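Local coordinates for alpha-1,3-glucanase (Bacillus circulans, PDB 5ZRU), which hydrolyses alpha-1,3-linked glucan, this chain being the catalytic unit of a longer family 87 glycoside hydrolase that probably also binds carbohydrate, at residues F137-H141 with W315-F319; T255-N261 with H281-N287; I346-D352 with S369-D375. One frame throughout, in Å; residues are numbered along the deposited sequence.

Contact 1: F137-H141 with W315-F319. With PE5 (3,6,9,12,15,18,21,24-octaoxahexacosan-1-ol), chain C.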
loop_
_atom_site.group_PDB
_atom_site.type_symbol
_atom_site.label_atom_id
_atom_site.label_comp_id
_atom_site.label_asym_id
_atom_site.label_seq_id
_atom_site.Cartn_x
_atom_site.Cartn_y
_atom_site.Cartn_z
ATOM N N PHE A 137 11.228 5.716 3.684
ATOM C CA PHE A 137 10.667 5.335 4.971
ATOM C C PHE A 137 10.277 3.858 4.976
ATOM O O PHE A 137 10.052 3.239 3.931
ATOM C CB PHE A 137 9.461 6.219 5.332
ATOM C CG PHE A 137 9.843 7.601 5.811
ATOM C CD1 PHE A 137 10.127 8.615 4.900
ATOM C CD2 PHE A 137 9.932 7.877 7.170
ATOM C CE1 PHE A 137 10.492 9.893 5.338
ATOM C CE2 PHE A 137 10.303 9.151 7.628
ATOM C CZ PHE A 137 10.579 10.161 6.715
ATOM N N ASP A 138 10.220 3.297 6.181
ATOM C CA ASP A 138 9.870 1.898 6.395
ATOM C C ASP A 138 9.182 1.808 7.751
ATOM O O ASP A 138 9.062 2.804 8.466
ATOM C CB ASP A 138 11.117 0.998 6.330
ATOM C CG ASP A 138 10.784 -0.463 6.003
ATOM O OD1 ASP A 138 9.594 -0.806 5.849
ATOM O OD2 ASP A 138 11.723 -1.277 5.900
ATOM N N GLU A 139 8.748 0.603 8.124
ATOM C CA GLU A 139 8.088 0.413 9.410
ATOM C C GLU A 139 8.681 -0.782 10.137
ATOM O O GLU A 139 9.254 -1.687 9.519
ATOM C CB GLU A 139 6.568 0.218 9.245
ATOM C CG GLU A 139 5.879 1.466 8.727
ATOM C CD GLU A 139 4.376 1.324 8.653
ATOM O OE1 GLU A 139 3.835 0.279 9.063
ATOM O OE2 GLU A 139 3.741 2.260 8.160
ATOM N N VAL A 140 8.572 -0.745 11.467
ATOM C CA VAL A 140 8.790 -1.905 12.323
ATOM C C VAL A 140 7.665 -1.899 13.344
ATOM O O VAL A 140 6.997 -0.884 13.549
ATOM C CB VAL A 140 10.161 -1.913 13.044
ATOM C CG1 VAL A 140 11.297 -2.134 12.046
ATOM C CG2 VAL A 140 10.377 -0.614 13.822
ATOM N N HIS A 141 7.437 -3.051 13.971
ATOM C CA HIS A 141 6.479 -3.100 15.069
ATOM C C HIS A 141 7.017 -4.006 16.164
ATOM O O HIS A 141 7.864 -4.868 15.925
ATOM C CB HIS A 141 5.075 -3.544 14.602
ATOM C CG HIS A 141 5.001 -4.946 14.070
ATOM N ND1 HIS A 141 5.368 -5.278 12.782
ATOM C CD2 HIS A 141 4.552 -6.094 14.640
ATOM C CE1 HIS A 141 5.170 -6.572 12.588
ATOM N NE2 HIS A 141 4.680 -7.090 13.702
ATOM N N TRP A 315 -0.989 -9.111 7.791
ATOM C CA TRP A 315 -0.067 -7.982 7.843
ATOM C C TRP A 315 1.139 -8.409 7.016
ATOM O O TRP A 315 1.852 -9.339 7.405
ATOM C CB TRP A 315 0.313 -7.677 9.294
ATOM C CG TRP A 315 1.035 -6.380 9.539
ATOM C CD1 TRP A 315 1.589 -5.548 8.605
ATOM C CD2 TRP A 315 1.276 -5.773 10.815
ATOM N NE1 TRP A 315 2.152 -4.451 9.227
ATOM C CE2 TRP A 315 1.969 -4.570 10.583
ATOM C CE3 TRP A 315 0.969 -6.134 12.137
ATOM C CZ2 TRP A 315 2.368 -3.722 11.625
ATOM C CZ3 TRP A 315 1.355 -5.283 13.173
ATOM C CH2 TRP A 315 2.041 -4.091 12.908
ATOM N N VAL A 316 1.338 -7.795 5.847
ATOM C CA VAL A 316 2.394 -8.229 4.932
ATOM C C VAL A 316 3.184 -7.020 4.456
ATOM O O VAL A 316 2.613 -5.964 4.155
ATOM C CB VAL A 316 1.849 -9.035 3.729
ATOM C CG1 VAL A 316 1.172 -10.307 4.223
ATOM C CG2 VAL A 316 0.900 -8.187 2.874
ATOM N N GLU A 317 4.508 -7.166 4.413
ATOM C CA GLU A 317 5.348 -6.057 3.993
ATOM C C GLU A 317 6.636 -6.568 3.363
ATOM O O GLU A 317 7.062 -7.702 3.593
ATOM C CB GLU A 317 5.665 -5.104 5.163
ATOM C CG GLU A 317 6.282 -5.720 6.392
ATOM C CD GLU A 317 6.430 -4.713 7.550
ATOM O OE1 GLU A 317 6.126 -3.515 7.365
ATOM O OE2 GLU A 317 6.850 -5.134 8.649
ATOM N N HIS A 318 7.251 -5.689 2.567
ATOM C CA HIS A 318 8.565 -5.891 1.961
ATOM C C HIS A 318 8.560 -6.934 0.853
ATOM O O HIS A 318 9.621 -7.450 0.475
ATOM C CB HIS A 318 9.617 -6.241 3.023
ATOM C CG HIS A 318 9.662 -5.263 4.150
ATOM N ND1 HIS A 318 9.854 -5.641 5.461
ATOM C CD2 HIS A 318 9.532 -3.915 4.160
ATOM C CE1 HIS A 318 9.838 -4.568 6.233
ATOM N NE2 HIS A 318 9.648 -3.508 5.466
ATOM N N PHE A 319 7.399 -7.244 0.291
ATOM C CA PHE A 319 7.358 -8.145 -0.853
ATOM C C PHE A 319 7.407 -7.345 -2.147
ATOM O O PHE A 319 7.368 -6.116 -2.145
ATOM C CB PHE A 319 6.109 -9.031 -0.783
ATOM C CG PHE A 319 6.161 -10.028 0.344
ATOM C CD1 PHE A 319 6.776 -11.261 0.164
ATOM C CD2 PHE A 319 5.654 -9.709 1.592
ATOM C CE1 PHE A 319 6.859 -12.176 1.210
ATOM C CE2 PHE A 319 5.719 -10.613 2.644
ATOM C CZ PHE A 319 6.335 -11.852 2.457
HETATM C C48 PE5 C . 15.761 -12.240 7.453
HETATM C C50 PE5 C . 15.609 -10.891 6.740
HETATM O O1 PE5 C . 16.697 -10.060 7.046
HETATM C C1 PE5 C . 16.698 -8.822 6.389
HETATM C C2 PE5 C . 17.805 -7.916 6.936
HETATM O O2 PE5 C . 17.545 -7.609 8.276
HETATM C C3 PE5 C . 18.553 -6.907 8.946
HETATM C C4 PE5 C . 18.153 -6.705 10.414
HETATM O O3 PE5 C . 16.918 -6.043 10.486
HETATM C C5 PE5 C . 16.461 -5.710 11.770
HETATM C C6 PE5 C . 14.993 -6.124 11.944
HETATM O O4 PE5 C . 14.105 -5.117 11.529
HETATM C C7 PE5 C . 12.965 -5.551 10.833
HETATM C C8 PE5 C . 12.227 -6.630 11.630
HETATM O O5 PE5 C . 11.330 -7.290 10.795
HETATM C C9 PE5 C . 10.786 -8.468 11.327
HETATM C C10 PE5 C . 9.344 -8.197 11.736
HETATM O O6 PE5 C . 9.169 -8.557 13.073
HETATM C C11 PE5 C . 8.076 -7.954 13.702
HETATM C C12 PE5 C . 8.148 -8.179 15.206
HETATM O O7 PE5 C . 7.015 -8.911 15.559
HETATM C C13 PE5 C . 6.416 -8.534 16.764
HETATM C C14 PE5 C . 5.658 -9.739 17.317
HETATM O O8 PE5 C . 6.390 -10.892 17.013
HETATM C C15 PE5 C . 5.801 -12.110 17.391
HETATM C C16 PE5 C . 6.692 -12.806 18.429
HETATM O O52 PE5 C . 7.358 -13.901 17.863
HETATM O O HOH W 1 9.134 -4.478 9.728
HETATM O O HOH W 2 4.258 -2.253 9.095
HETATM O O HOH W 3 5.974 -3.522 10.740
#
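His318 and Asp138 carry the direct hydrogen bond of this contact: NE2 of His318 donates to OD1 of Asp138 over 2.7 Å. The oxygen lies in the plane of the imidazole and accepts the N-H through its syn lone pair, while the carboxylate is turned 78° from the ring. ND1 of His318 is hydrogen-bonded to Asn285, so both ring nitrogens of this buried histidine are held and its rotation is fixed.

Stacking is the second element. The imidazole of His141 lies on the six-membered ring of Trp315, centroids 3.9 Å apart and planes 22° off parallel. A chi1 of 64°, with CG between the backbone N and the carbonyl carbon, carries His141 over the indole, and C11 of the bound polyether rests on the opposite face of the imidazole.

Strand 137-141 belongs to an antiparallel sheet of domain D1, strand 315-317 to the parallel beta-helix of the pectate-lyase-like domain D2. Their axes stay 10.1 Å apart, too far for backbone pairing, and long polar side chains with water bridge the interval. One water donates to OE1 of both Glu139 and Glu317 and accepts from NE1 of Trp315. Arg347 and Arg371 form salt bridges with Glu139, and Tyr283 is hydrogen-bonded to Glu317.

Contact 2: T255-N261 with H281-N287. With CA (calcium ion), chain L; PE5 (3,6,9,12,15,18,21,24-octaoxahexacosan-1-ol), chain C.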
loop_
_atom_site.group_PDB
_atom_site.type_symbol
_atom_site.label_atom_id
_atom_site.label_comp_id
_atom_site.label_asym_id
_atom_site.label_seq_id
_atom_site.Cartn_x
_atom_site.Cartn_y
_atom_site.Cartn_z
ATOM N N THR A 255 1.837 -14.443 15.241
ATOM C CA THR A 255 2.373 -15.416 14.297
ATOM C C THR A 255 3.089 -14.678 13.173
ATOM O O THR A 255 2.446 -13.941 12.415
ATOM C CB THR A 255 1.256 -16.293 13.725
ATOM O OG1 THR A 255 0.671 -17.078 14.776
ATOM C CG2 THR A 255 1.809 -17.218 12.651
ATOM N N ASN A 256 4.411 -14.886 13.060
ATOM C CA ASN A 256 5.253 -14.260 12.039
ATOM C C ASN A 256 5.781 -15.330 11.093
ATOM O O ASN A 256 6.435 -16.284 11.532
ATOM C CB ASN A 256 6.445 -13.519 12.655
ATOM C CG ASN A 256 6.042 -12.276 13.433
ATOM O OD1 ASN A 256 4.868 -11.954 13.543
ATOM N ND2 ASN A 256 7.032 -11.578 13.989
ATOM N N ILE A 257 5.527 -15.160 9.801
ATOM C CA ILE A 257 6.172 -15.969 8.776
ATOM C C ILE A 257 7.291 -15.127 8.177
ATOM O O ILE A 257 7.038 -14.075 7.572
ATOM C CB ILE A 257 5.187 -16.434 7.692
ATOM C CG1 ILE A 257 4.150 -17.408 8.269
ATOM C CG2 ILE A 257 5.954 -17.120 6.561
ATOM C CD1 ILE A 257 3.119 -17.887 7.225
ATOM N N GLN A 258 8.525 -15.581 8.347
ATOM C CA GLN A 258 9.698 -14.848 7.883
ATOM C C GLN A 258 10.323 -15.618 6.730
ATOM O O GLN A 258 10.903 -16.689 6.939
ATOM C CB GLN A 258 10.715 -14.661 9.007
ATOM C CG GLN A 258 11.989 -13.974 8.517
ATOM C CD GLN A 258 11.733 -12.540 8.112
ATOM O OE1 GLN A 258 11.323 -11.722 8.940
ATOM N NE2 GLN A 258 11.951 -12.227 6.830
ATOM N N PHE A 259 10.193 -15.097 5.512
ATOM C CA PHE A 259 10.918 -15.679 4.394
ATOM C C PHE A 259 12.371 -15.236 4.465
ATOM O O PHE A 259 12.656 -14.054 4.653
ATOM C CB PHE A 259 10.275 -15.279 3.066
ATOM C CG PHE A 259 8.927 -15.914 2.851
ATOM C CD1 PHE A 259 8.830 -17.191 2.313
ATOM C CD2 PHE A 259 7.758 -15.250 3.225
ATOM C CE1 PHE A 259 7.603 -17.784 2.131
ATOM C CE2 PHE A 259 6.513 -15.846 3.042
ATOM C CZ PHE A 259 6.435 -17.103 2.490
ATOM N N THR A 260 13.294 -16.195 4.341
ATOM C CA THR A 260 14.705 -15.928 4.572
ATOM C C THR A 260 15.539 -15.868 3.303
ATOM O O THR A 260 16.720 -15.502 3.379
ATOM C CB THR A 260 15.308 -16.998 5.497
ATOM O OG1 THR A 260 15.160 -18.290 4.894
ATOM C CG2 THR A 260 14.612 -16.986 6.854
ATOM N N ASN A 261 14.974 -16.216 2.151
ATOM C CA ASN A 261 15.750 -16.340 0.923
ATOM C C ASN A 261 15.649 -15.050 0.121
ATOM O O ASN A 261 14.532 -14.639 -0.229
ATOM C CB ASN A 261 15.242 -17.526 0.107
ATOM C CG ASN A 261 16.212 -17.965 -0.984
ATOM O OD1 ASN A 261 16.894 -17.149 -1.590
ATOM N ND2 ASN A 261 16.248 -19.269 -1.252
ATOM N N HIS A 281 -4.824 -14.010 9.868
ATOM C CA HIS A 281 -4.294 -13.828 11.223
ATOM C C HIS A 281 -2.807 -14.161 11.302
ATOM O O HIS A 281 -2.341 -14.831 12.228
ATOM C CB HIS A 281 -5.117 -14.619 12.240
ATOM C CG HIS A 281 -6.433 -13.971 12.525
ATOM N ND1 HIS A 281 -6.527 -12.698 13.047
ATOM C CD2 HIS A 281 -7.700 -14.383 12.299
ATOM C CE1 HIS A 281 -7.800 -12.366 13.159
ATOM N NE2 HIS A 281 -8.532 -13.371 12.714
ATOM N N ILE A 282 -2.060 -13.642 10.328
ATOM C CA ILE A 282 -0.637 -13.915 10.179
ATOM C C ILE A 282 0.044 -12.630 9.749
ATOM O O ILE A 282 -0.509 -11.867 8.947
ATOM C CB ILE A 282 -0.412 -15.040 9.145
ATOM C CG1 ILE A 282 -0.824 -16.386 9.748
ATOM C CG2 ILE A 282 1.027 -15.084 8.648
ATOM C CD1 ILE A 282 -1.166 -17.423 8.724
ATOM N N TYR A 283 1.227 -12.375 10.305
ATOM C CA TYR A 283 2.157 -11.385 9.773
ATOM C C TYR A 283 3.185 -12.087 8.889
ATOM O O TYR A 283 3.687 -13.156 9.247
ATOM C CB TYR A 283 2.861 -10.635 10.909
ATOM C CG TYR A 283 4.037 -9.819 10.442
ATOM C CD1 TYR A 283 3.859 -8.544 9.912
ATOM C CD2 TYR A 283 5.335 -10.322 10.527
ATOM C CE1 TYR A 283 4.940 -7.791 9.470
ATOM C CE2 TYR A 283 6.423 -9.574 10.079
ATOM C CZ TYR A 283 6.219 -8.314 9.562
ATOM O OH TYR A 283 7.298 -7.567 9.126
ATOM N N MET A 284 3.511 -11.489 7.733
ATOM C CA MET A 284 4.517 -12.061 6.841
ATOM C C MET A 284 5.528 -10.998 6.437
ATOM O O MET A 284 5.163 -9.849 6.178
ATOM C CB MET A 284 3.902 -12.646 5.552
ATOM C CG MET A 284 2.835 -13.700 5.773
ATOM S SD MET A 284 2.802 -14.868 4.389
ATOM C CE MET A 284 2.780 -13.747 2.980
ATOM N N ASN A 285 6.789 -11.408 6.340
ATOM C CA ASN A 285 7.884 -10.544 5.944
ATOM C C ASN A 285 8.767 -11.301 4.963
ATOM O O ASN A 285 8.839 -12.532 4.997
ATOM C CB ASN A 285 8.690 -10.111 7.171
ATOM C CG ASN A 285 9.753 -9.088 6.844
ATOM O OD1 ASN A 285 9.561 -8.240 5.987
ATOM N ND2 ASN A 285 10.890 -9.176 7.526
ATOM N N SER A 286 9.447 -10.557 4.095
ATOM C CA SER A 286 10.328 -11.123 3.086
ATOM C C SER A 286 11.792 -11.041 3.511
ATOM O O SER A 286 12.137 -10.525 4.573
ATOM C CB SER A 286 10.177 -10.365 1.771
ATOM O OG SER A 286 10.899 -9.146 1.892
ATOM N N ASN A 287 12.674 -11.537 2.641
ATOM C CA ASN A 287 14.076 -11.129 2.636
ATOM C C ASN A 287 14.419 -10.459 1.308
ATOM O O ASN A 287 15.492 -10.675 0.730
ATOM C CB ASN A 287 15.019 -12.305 2.903
ATOM C CG ASN A 287 16.416 -11.841 3.266
ATOM O OD1 ASN A 287 16.600 -10.679 3.650
ATOM N ND2 ASN A 287 17.405 -12.733 3.156
HETATM CA CA CA L . -10.682 -13.670 12.866
HETATM C C48 PE5 C . 15.761 -12.240 7.453
HETATM C C50 PE5 C . 15.609 -10.891 6.740
HETATM O O1 PE5 C . 16.697 -10.060 7.046
HETATM C C1 PE5 C . 16.698 -8.822 6.389
HETATM C C2 PE5 C . 17.805 -7.916 6.936
HETATM O O2 PE5 C . 17.545 -7.609 8.276
HETATM C C3 PE5 C . 18.553 -6.907 8.946
HETATM C C4 PE5 C . 18.153 -6.705 10.414
HETATM O O3 PE5 C . 16.918 -6.043 10.486
HETATM C C5 PE5 C . 16.461 -5.710 11.770
HETATM C C6 PE5 C . 14.993 -6.124 11.944
HETATM O O4 PE5 C . 14.105 -5.117 11.529
HETATM C C7 PE5 C . 12.965 -5.551 10.833
HETATM C C8 PE5 C . 12.227 -6.630 11.630
HETATM O O5 PE5 C . 11.330 -7.290 10.795
HETATM C C9 PE5 C . 10.786 -8.468 11.327
HETATM C C10 PE5 C . 9.344 -8.197 11.736
HETATM O O6 PE5 C . 9.169 -8.557 13.073
HETATM C C11 PE5 C . 8.076 -7.954 13.702
HETATM C C12 PE5 C . 8.148 -8.179 15.206
HETATM O O7 PE5 C . 7.015 -8.911 15.559
HETATM C C13 PE5 C . 6.416 -8.534 16.764
HETATM C C14 PE5 C . 5.658 -9.739 17.317
HETATM O O8 PE5 C . 6.390 -10.892 17.013
HETATM C C15 PE5 C . 5.801 -12.110 17.391
HETATM C C16 PE5 C . 6.692 -12.806 18.429
HETATM O O52 PE5 C . 7.358 -13.901 17.863
HETATM O O HOH W 4 -11.997 -12.289 11.739
HETATM O O HOH W 5 -11.105 -15.758 11.815
#
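Gln258 and Asn285 both leave their strands with CG opposite the backbone N, and Gln258 then bends at chi2 (67°), which folds its amide back beside its neighbour. The two amides stand almost perpendicular, 87° apart, so that ND2 of Asn285 reaches an in-plane lone pair of Gln258 OE1 at 2.9 Å. The same bend lets NE2 of Gln258 donate to its neighbour's carbonyl, Phe259 O, at 2.9 Å, and weakly to Ser286 O across the contact. ND2 of Asn285 is also bonded to the hydroxyl of Tyr114.

Beneath them runs regular parallel pairing between neighbouring coils of the beta-helix. Ile257 lies between Tyr283 and Asn285, its N donating to Tyr283 O at 2.8 Å and its O accepting from Asn285 N; Thr255 and Phe259 continue the ladder. Past the strand ends, Asn287 ND2 reaches Thr260 O. At the corner of the chain, a metal modelled as calcium lies 2.2 Å from NE2 of His281, with two waters; this is short for calcium and nitrogen, so its identity is best left open.

The face with Ile257 and Met284 is apolar, as suits the helix interior. CD1 of Ile257 meets CG2 of Ile282 at 3.8 Å, and the thioether of Met284 sits at the edge of the Phe259 ring, SD to CE2 4.1 Å, a Met-aromatic contact. Ile269, from another strand, packs on both Phe259 and Met284.

The face with Asn256, Tyr283 and Asn285 is polar instead. ND2 of Asn256 donates to O7 of the polyether at 3.1 Å, while CE2 of Tyr283 touches C10 of that chain. An amide N-H and a tyrosine ring thus let this face hold a polyether by both a polar bond and carbon contacts.

Contact 3: I346-D352 with S369-D375. With CA (calcium ion), chain J.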
loop_
_atom_site.group_PDB
_atom_site.type_symbol
_atom_site.label_atom_id
_atom_site.label_comp_id
_atom_site.label_asym_id
_atom_site.label_seq_id
_atom_site.Cartn_x
_atom_site.Cartn_y
_atom_site.Cartn_z
ATOM N N ILE A 346 -1.123 -3.811 4.367
ATOM C CA ILE A 346 -0.351 -4.195 3.195
ATOM C C ILE A 346 0.561 -3.011 2.925
ATOM O O ILE A 346 0.110 -1.976 2.419
ATOM C CB ILE A 346 -1.249 -4.522 1.998
ATOM C CG1 ILE A 346 -2.261 -5.612 2.388
ATOM C CG2 ILE A 346 -0.400 -4.948 0.793
ATOM C CD1 ILE A 346 -3.500 -5.705 1.461
ATOM N N ARG A 347 1.827 -3.123 3.325
ATOM C CA ARG A 347 2.655 -1.932 3.484
ATOM C C ARG A 347 4.082 -2.191 3.039
ATOM O O ARG A 347 4.565 -3.323 3.078
ATOM C CB ARG A 347 2.678 -1.452 4.944
ATOM C CG ARG A 347 1.291 -1.207 5.561
ATOM C CD ARG A 347 1.448 -0.649 6.980
ATOM N NE ARG A 347 0.164 -0.348 7.620
ATOM C CZ ARG A 347 -0.006 -0.306 8.936
ATOM N NH1 ARG A 347 1.036 -0.549 9.734
ATOM N NH2 ARG A 347 -1.207 -0.027 9.463
ATOM N N ASN A 348 4.756 -1.124 2.608
ATOM C CA ASN A 348 6.205 -1.168 2.385
ATOM C C ASN A 348 6.601 -2.253 1.389
ATOM O O ASN A 348 7.626 -2.917 1.548
ATOM C CB ASN A 348 6.945 -1.372 3.712
ATOM C CG ASN A 348 6.455 -0.456 4.784
ATOM O OD1 ASN A 348 6.448 0.765 4.615
ATOM N ND2 ASN A 348 6.022 -1.033 5.906
ATOM N N ASN A 349 5.796 -2.441 0.350
ATOM C CA ASN A 349 6.171 -3.337 -0.729
ATOM C C ASN A 349 6.816 -2.538 -1.861
ATOM O O ASN A 349 6.601 -1.324 -2.003
ATOM C CB ASN A 349 4.956 -4.119 -1.232
ATOM C CG ASN A 349 4.286 -4.913 -0.125
ATOM O OD1 ASN A 349 4.794 -5.960 0.296
ATOM N ND2 ASN A 349 3.143 -4.410 0.370
ATOM N N LEU A 350 7.644 -3.239 -2.647
ATOM C CA LEU A 350 8.451 -2.598 -3.686
ATOM C C LEU A 350 7.626 -2.177 -4.898
ATOM O O LEU A 350 8.096 -1.361 -5.698
ATOM C CB LEU A 350 9.576 -3.543 -4.127
ATOM C CG LEU A 350 10.648 -3.765 -3.056
ATOM C CD1 LEU A 350 11.371 -5.079 -3.251
ATOM C CD2 LEU A 350 11.657 -2.596 -3.049
ATOM N N ALA A 351 6.412 -2.706 -5.042
ATOM C CA ALA A 351 5.512 -2.339 -6.134
ATOM C C ALA A 351 4.071 -2.333 -5.619
ATOM O O ALA A 351 3.833 -1.841 -4.517
ATOM C CB ALA A 351 5.678 -3.295 -7.323
ATOM N N ASP A 352 3.114 -2.882 -6.382
ATOM C CA ASP A 352 1.695 -2.741 -6.040
ATOM C C ASP A 352 1.383 -3.283 -4.651
ATOM O O ASP A 352 1.925 -4.308 -4.233
ATOM C CB ASP A 352 0.798 -3.501 -7.027
ATOM C CG ASP A 352 1.020 -3.100 -8.463
ATOM O OD1 ASP A 352 2.197 -3.013 -8.863
ATOM O OD2 ASP A 352 0.014 -2.925 -9.189
ATOM N N SER A 369 -5.356 -1.141 5.427
ATOM C CA SER A 369 -4.338 -0.102 5.454
ATOM C C SER A 369 -3.346 -0.420 4.347
ATOM O O SER A 369 -2.694 -1.467 4.388
ATOM C CB SER A 369 -3.647 -0.065 6.821
ATOM O OG SER A 369 -2.432 0.682 6.776
ATOM N N ILE A 370 -3.268 0.458 3.341
ATOM C CA ILE A 370 -2.433 0.258 2.155
ATOM C C ILE A 370 -1.401 1.379 2.185
ATOM O O ILE A 370 -1.733 2.518 1.858
ATOM C CB ILE A 370 -3.258 0.306 0.862
ATOM C CG1 ILE A 370 -4.533 -0.553 1.002
ATOM C CG2 ILE A 370 -2.393 -0.100 -0.355
ATOM C CD1 ILE A 370 -4.266 -2.036 1.202
ATOM N N ARG A 371 -0.158 1.089 2.584
ATOM C CA ARG A 371 0.744 2.182 2.941
ATOM C C ARG A 371 2.141 1.992 2.368
ATOM O O ARG A 371 2.715 0.908 2.476
ATOM C CB ARG A 371 0.835 2.336 4.472
ATOM C CG ARG A 371 1.642 3.555 4.910
ATOM C CD ARG A 371 1.766 3.640 6.439
ATOM N NE ARG A 371 0.483 3.833 7.097
ATOM C CZ ARG A 371 0.215 3.482 8.356
ATOM N NH1 ARG A 371 1.131 2.880 9.110
ATOM N NH2 ARG A 371 -0.991 3.708 8.849
ATOM N N ASN A 372 2.684 3.053 1.760
ATOM C CA ASN A 372 4.118 3.142 1.455
ATOM C C ASN A 372 4.551 2.100 0.424
ATOM O O ASN A 372 5.631 1.517 0.532
ATOM C CB ASN A 372 4.962 3.018 2.734
ATOM C CG ASN A 372 6.351 3.627 2.587
ATOM O OD1 ASN A 372 6.512 4.731 2.062
ATOM N ND2 ASN A 372 7.359 2.916 3.076
ATOM N N ASN A 373 3.724 1.885 -0.593
ATOM C CA ASN A 373 4.027 0.919 -1.643
ATOM C C ASN A 373 4.608 1.606 -2.879
ATOM O O ASN A 373 4.398 2.799 -3.118
ATOM C CB ASN A 373 2.767 0.121 -2.002
ATOM C CG ASN A 373 2.291 -0.742 -0.847
ATOM O OD1 ASN A 373 2.983 -1.668 -0.441
ATOM N ND2 ASN A 373 1.109 -0.434 -0.301
ATOM N N GLY A 374 5.338 0.824 -3.677
ATOM C CA GLY A 374 6.137 1.361 -4.767
ATOM C C GLY A 374 5.545 1.264 -6.155
ATOM O O GLY A 374 6.273 1.298 -7.156
ATOM N N ASP A 375 4.223 1.151 -6.217
ATOM C CA ASP A 375 3.450 1.199 -7.451
ATOM C C ASP A 375 2.006 1.420 -7.004
ATOM O O ASP A 375 1.770 1.791 -5.847
ATOM C CB ASP A 375 3.693 -0.074 -8.285
ATOM C CG ASP A 375 3.593 0.168 -9.789
ATOM O OD1 ASP A 375 2.555 0.673 -10.248
ATOM O OD2 ASP A 375 4.555 -0.161 -10.513
HETATM CA CA CA J . 1.846 -1.754 -10.810
HETATM O O HOH W 6 3.676 -3.116 -11.039
HETATM O O HOH W 7 2.468 -0.756 -12.623
HETATM O O HOH W 8 1.806 -3.500 -12.285
HETATM O O HOH W 9 -0.136 -1.224 -11.030
#
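OD1 of Asn373 is gripped twice by Asn349, whose backbone N (3.0 Å) and side-chain ND2 (2.9 Å) approach from opposite faces of its carbonyl plane. The two amides are only 7° from coplanar and lie side by side on successive coils, a step of the kind seen in the asparagine ladders of parallel beta-helices such as pectate lyases. ND2 of Asn373 donates to Ile346 O at 3.3 Å, while Arg371 N reaches that carbonyl from its opposite face.

Just before this step, ND2 of Asn372 donates to OD1 of Asn348 at 2.8 Å. Both residues have positive phi, which asparagine tolerates better than most, and turn the chain out of its strands.

Ile346 and Ile370 touch through their CD1 atoms on one face, and two arginines stack on the other. Arg347 is extended from CG to NE while Arg371 bends at chi3 (-64°), which leaves the guanidinium of Arg347 flat on that of Arg371, centres 3.8 Å apart and planes at 20°. NE and NH2 of Arg347 grip Ser369 OG, NE at 2.9 Å, the hydroxyl oxygen lying nearly in the guanidinium plane. Glu172 and Glu402 also pair with Arg371, so its charge is probably compensated. With a methionine in place of Arg347, Ser369 OG would probably lose both donors, Glu139 one of its cations, and the Arg371 guanidinium its flat neighbour.

A beta carbon on Gly374 would collide with Leu350 O, so glycine suits this tight turn. Beyond it, the carboxylates of Asp352 and Asp375 and four waters bind a calcium ion, Asn355 helping to fix Asp352 through a hydrogen bond to OD2. Asp352 uses both oxygens, OD1 at 2.3 Å, whereas Asp375 coordinates through OD1 at 2.6 Å.

Contacts 2 and 3 are internal to the beta-helix of domain D2, whereas contact 1 ties that helix to domain D1. Strands 255-259, 277-285, 310-317, 345-347 and 369-371 are successive neighbours in its parallel pairing, so the contacts come in the order 2, 1, 3 along the helix, contact 1 entering through strand 310-317 alone. The centre of contact 1 lies about 10 Å from that of contact 2 and about 9 Å from that of contact 3. Along the chain, contact 2 is nested in the loop that contact 1 closes, and contact 3 follows. His318 O meets Ser286 OG, and Phe137 O meets Asn372 ND2. Domain D1 thus reaches several adjacent coils through polar links.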